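PDB 3A5V: alpha-galactosidase from Umbelopsis vinacea, which probably hydrolyses terminal alpha-galactosyl residues from oligosaccharides and glycoconjugates, as a tetrameric, N-glycosylated glycoside hydrolase of family 27. Local coordinates for residues A[319-324]-A[391-396]. Sequence-based numbering, arbitrary orientation.
Sequences ANNTQV and MDSATS. With NAG (2-acetamido-2-deoxy-beta-D-glucopyranose), chain D; NAG (2-acetamido-2-deoxy-beta-D-glucopyranose), chain B.
Van der Waals contact between Asn321 and Ser393 joins the hairpin turn 319-322 to the chain running on from strand 384-390, a small example of how a C-terminal tail passes alongside a turn at the ends of two inner strands, 322-329 and 384-390, of a beta sandwich. Asn321 reaches the tail because its CG swings away from the backbone N (chi1 -152°); the outer end of its amide meets the methylene of Ser393 obliquely, OD1 and ND2 of Asn321 each standing 3.5 Å from CB of Ser393. Nearer the sheet, the methyl CG2 of Thr322 is 3.6 Å from the carbonyl O of Met391. Thr322 also touches Lys389, and a backbone bond between Gln323 and Phe390 pairs the two strands.

The clear polar connection between the segments is through water: one molecule donates to both Asn320 O and Met391 O, bridging the two backbones. ND2 of Asn321 comes within 3.4 Å of OD1 of Asp392, the amide and carboxylate planes being 75° apart. Within the turn, which is type I', Ala319 O takes the Thr322 backbone N-H and, at 2.8 Å, the hydroxyl OG1 of Thr322. Beyond it, OG of Ser393 accepts from N of Thr395 at 3.0 Å, an ST turn that bends the tail.

The carboxylate of Asp392 divides its work: OD1 of Asp392 accepts from N of Ser393 (2.7 Å), on its anti side and 20° out of the carboxylate plane, whereas OD2 of Asp392 accepts the N-H of N2 of the chain D sugar (3.0 Å). CB of Asp392 also lies against C6 of the chain B sugar. Replacing Asp392 by alanine would probably leave the sugar N2 and the Ser393 N-H without these acceptors and set the tail and the glycan freer to move. The chemistry thus implies a junction held by a water bridge and by packing of polar groups against CH2 and CH3, with a carboxylate tying the tail backbone to carbohydrate.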
ATOM      1  N   ALA A 319     -24.511 -27.205 -12.947  1.00 16.40           N
ATOM      2  CA  ALA A 319     -25.939 -27.465 -12.692  1.00 17.41           C
ATOM      3  C   ALA A 319     -26.184 -28.958 -12.401  1.00 18.54           C
ATOM      4  O   ALA A 319     -25.373 -29.814 -12.777  1.00 18.46           O
ATOM      5  CB  ALA A 319     -26.776 -27.007 -13.901  1.00 16.37           C
ATOM      6  N   ASN A 320     -27.277 -29.263 -11.702  1.00 20.03           N
ATOM      7  CA  ASN A 320     -27.707 -30.664 -11.498  1.00 21.55           C
ATOM      8  C   ASN A 320     -26.677 -31.538 -10.791  1.00 21.61           C
ATOM      9  O   ASN A 320     -26.452 -32.712 -11.161  1.00 21.45           O
ATOM     10  CB  ASN A 320     -28.115 -31.293 -12.832  1.00 22.60           C
ATOM     11  CG  ASN A 320     -29.092 -30.433 -13.597  1.00 26.21           C
ATOM     12  OD1 ASN A 320     -28.905 -30.168 -14.790  1.00 31.55           O
ATOM     13  ND2 ASN A 320     -30.120 -29.950 -12.909  1.00 30.26           N
ATOM     14  N   ASN A 321     -26.053 -30.948  -9.776  1.00 21.47           N
ATOM     15  CA  ASN A 321     -25.111 -31.647  -8.915  1.00 21.84           C
ATOM     16  C   ASN A 321     -23.871 -32.175  -9.655  1.00 20.72           C
ATOM     17  O   ASN A 321     -23.268 -33.163  -9.235  1.00 21.87           O
ATOM     18  CB  ASN A 321     -25.849 -32.779  -8.165  1.00 23.05           C
ATOM     19  CG  ASN A 321     -25.230 -33.105  -6.834  1.00 26.53           C
ATOM     20  OD1 ASN A 321     -24.630 -32.252  -6.180  1.00 32.33           O
ATOM     21  ND2 ASN A 321     -25.373 -34.363  -6.414  1.00 31.69           N
ATOM     22  N   THR A 322     -23.492 -31.543 -10.764  1.00 18.03           N
ATOM     23  CA  THR A 322     -22.282 -31.961 -11.471  1.00 16.30           C
ATOM     24  C   THR A 322     -21.123 -31.020 -11.092  1.00 15.46           C
ATOM     25  O   THR A 322     -21.342 -30.017 -10.405  1.00 14.86           O
ATOM     26  CB  THR A 322     -22.492 -32.057 -13.000  1.00 15.99           C
ATOM     27  OG1 THR A 322     -22.841 -30.769 -13.519  1.00 15.94           O
ATOM     28  CG2 THR A 322     -23.625 -33.087 -13.342  1.00 15.89           C
ATOM     29  N   GLN A 323     -19.904 -31.365 -11.508  1.00 14.44           N
ATOM     30  CA  GLN A 323     -18.701 -30.615 -11.093  1.00 14.18           C
ATOM     31  C   GLN A 323     -17.774 -30.444 -12.267  1.00 13.75           C
ATOM     32  O   GLN A 323     -17.576 -31.386 -13.043  1.00 13.88           O
ATOM     33  CB  GLN A 323     -17.945 -31.369  -9.989  1.00 13.67           C
ATOM     34  CG  GLN A 323     -16.948 -30.520  -9.138  1.00 12.83           C
ATOM     35  CD  GLN A 323     -17.648 -29.657  -8.085  1.00 13.65           C
ATOM     36  OE1 GLN A 323     -18.863 -29.720  -7.923  1.00 13.57           O
ATOM     37  NE2 GLN A 323     -16.882 -28.828  -7.390  1.00 11.67           N
ATOM     38  N   VAL A 324     -17.186 -29.260 -12.398  1.00 12.89           N
ATOM     39  CA  VAL A 324     -16.106 -29.091 -13.372  1.00 12.44           C
ATOM     40  C   VAL A 324     -14.777 -29.250 -12.626  1.00 12.37           C
ATOM     41  O   VAL A 324     -14.627 -28.763 -11.501  1.00 13.16           O
ATOM     42  CB  VAL A 324     -16.196 -27.751 -14.182  1.00 12.29           C
ATOM     43  CG1 VAL A 324     -15.985 -26.527 -13.271  1.00 11.09           C
ATOM     44  CG2 VAL A 324     -15.170 -27.744 -15.339  1.00 12.29           C
ATOM     45  N   MET A 391     -20.107 -36.362 -13.471  1.00 15.54           N
ATOM     46  CA  MET A 391     -21.546 -36.442 -13.753  1.00 16.65           C
ATOM     47  C   MET A 391     -22.394 -36.583 -12.490  1.00 17.49           C
ATOM     48  O   MET A 391     -23.621 -36.566 -12.538  1.00 17.36           O
ATOM     49  CB  MET A 391     -21.838 -37.565 -14.763  1.00 17.22           C
ATOM     50  CG  MET A 391     -21.103 -37.402 -16.081  1.00 19.13           C
ATOM     51  SD  MET A 391     -21.516 -35.886 -16.993  1.00 23.75           S
ATOM     52  CE  MET A 391     -23.151 -36.317 -17.565  1.00 27.05           C
ATOM     53  N   ASP A 392     -21.715 -36.688 -11.352  1.00 17.81           N
ATOM     54  CA  ASP A 392     -22.360 -36.710 -10.055  1.00 18.54           C
ATOM     55  C   ASP A 392     -21.363 -36.156  -9.035  1.00 18.19           C
ATOM     56  O   ASP A 392     -20.215 -35.827  -9.375  1.00 17.74           O
ATOM     57  CB  ASP A 392     -22.796 -38.143  -9.686  1.00 19.09           C
ATOM     58  CG  ASP A 392     -24.031 -38.181  -8.750  1.00 23.13           C
ATOM     59  OD1 ASP A 392     -24.270 -37.222  -7.983  1.00 24.60           O
ATOM     60  OD2 ASP A 392     -24.779 -39.179  -8.796  1.00 28.84           O
ATOM     61  N   SER A 393     -21.818 -36.043  -7.794  1.00 17.99           N
ATOM     62  CA  SER A 393     -21.036 -35.480  -6.702  1.00 18.15           C
ATOM     63  C   SER A 393     -20.707 -36.560  -5.676  1.00 18.15           C
ATOM     64  O   SER A 393     -21.498 -37.479  -5.459  1.00 18.27           O
ATOM     65  CB  SER A 393     -21.856 -34.382  -6.024  1.00 17.54           C
ATOM     66  OG  SER A 393     -21.196 -33.898  -4.873  1.00 19.40           O
ATOM     67  N   ALA A 394     -19.550 -36.438  -5.034  1.00 18.10           N
ATOM     68  CA  ALA A 394     -19.211 -37.300  -3.889  1.00 18.23           C
ATOM     69  C   ALA A 394     -19.699 -36.751  -2.542  1.00 18.75           C
ATOM     70  O   ALA A 394     -19.457 -37.360  -1.505  1.00 18.24           O
ATOM     71  CB  ALA A 394     -17.702 -37.575  -3.840  1.00 17.94           C
ATOM     72  N   THR A 395     -20.397 -35.619  -2.555  1.00 20.29           N
ATOM     73  CA  THR A 395     -20.803 -34.960  -1.311  1.00 22.54           C
ATOM     74  C   THR A 395     -21.891 -35.790  -0.602  1.00 24.68           C
ATOM     75  O   THR A 395     -22.833 -36.251  -1.247  1.00 24.18           O
ATOM     76  CB  THR A 395     -21.271 -33.497  -1.557  1.00 22.34           C
ATOM     77  OG1 THR A 395     -20.149 -32.707  -2.021  1.00 23.00           O
ATOM     78  CG2 THR A 395     -21.840 -32.863  -0.274  1.00 21.67           C
ATOM     79  N   SER A 396     -21.714 -36.002   0.703  1.00 27.10           N
ATOM     80  CA  SER A 396     -22.682 -36.697   1.549  1.00 30.38           C
ATOM     81  C   SER A 396     -23.599 -35.682   2.222  1.00 32.34           C
ATOM     82  O   SER A 396     -23.146 -34.628   2.689  1.00 33.13           O
ATOM     83  CB  SER A 396     -21.963 -37.498   2.647  1.00 30.19           C
ATOM     84  OG  SER A 396     -21.264 -38.634   2.143  1.00 32.68           O
TER
HETATM   85  C1  NAG D   2     -25.415 -42.953 -10.114  1.00 31.63           C
HETATM   86  C2  NAG D   2     -26.631 -42.057 -10.376  1.00 33.93           C
HETATM   87  C3  NAG D   2     -27.485 -41.850  -9.121  1.00 37.70           C
HETATM   88  C4  NAG D   2     -27.669 -43.128  -8.287  1.00 40.81           C
HETATM   89  C5  NAG D   2     -26.362 -43.930  -8.185  1.00 39.67           C
HETATM   90  C6  NAG D   2     -26.551 -45.277  -7.482  1.00 39.78           C
HETATM   91  C7  NAG D   2     -26.337 -40.395 -12.151  1.00 30.14           C
HETATM   92  C8  NAG D   2     -25.887 -39.001 -12.494  1.00 30.22           C
HETATM   93  N2  NAG D   2     -26.254 -40.741 -10.870  1.00 31.18           N
HETATM   94  O3  NAG D   2     -28.736 -41.318  -9.521  1.00 37.70           O
HETATM   95  O4  NAG D   2     -28.104 -42.776  -6.988  1.00 47.47           O
HETATM   96  O5  NAG D   2     -25.821 -44.148  -9.480  1.00 35.06           O
HETATM   97  O6  NAG D   2     -27.164 -46.201  -8.364  1.00 41.05           O
HETATM   98  O7  NAG D   2     -26.737 -41.146 -13.039  1.00 29.68           O
HETATM   99  C1  NAG B   1     -20.985 -44.512 -12.565  1.00 21.34           C
HETATM  100  C2  NAG B   1     -21.728 -45.464 -11.610  1.00 23.11           C
HETATM  101  C3  NAG B   1     -23.214 -45.105 -11.524  1.00 24.14           C
HETATM  102  C4  NAG B   1     -23.392 -43.624 -11.177  1.00 23.09           C
HETATM  103  C5  NAG B   1     -22.530 -42.751 -12.108  1.00 20.48           C
HETATM  104  C6  NAG B   1     -22.608 -41.275 -11.705  1.00 18.47           C
HETATM  105  C7  NAG B   1     -21.131 -47.786 -11.169  1.00 27.09           C
HETATM  106  C8  NAG B   1     -20.806 -49.134 -11.756  1.00 27.88           C
HETATM  107  N2  NAG B   1     -21.563 -46.853 -12.017  1.00 25.17           N
HETATM  108  O3  NAG B   1     -23.853 -45.899 -10.546  1.00 26.17           O
HETATM  109  O4  NAG B   1     -24.746 -43.252 -11.356  1.00 27.34           O
HETATM  110  O5  NAG B   1     -21.191 -43.186 -12.102  1.00 19.76           O
HETATM  111  O6  NAG B   1     -21.947 -40.471 -12.651  1.00 18.16           O
HETATM  112  O7  NAG B   1     -21.015 -47.593  -9.950  1.00 28.67           O
HETATM  113  O   HOH W   1     -25.756 -35.485 -11.053  1.00 25.12           O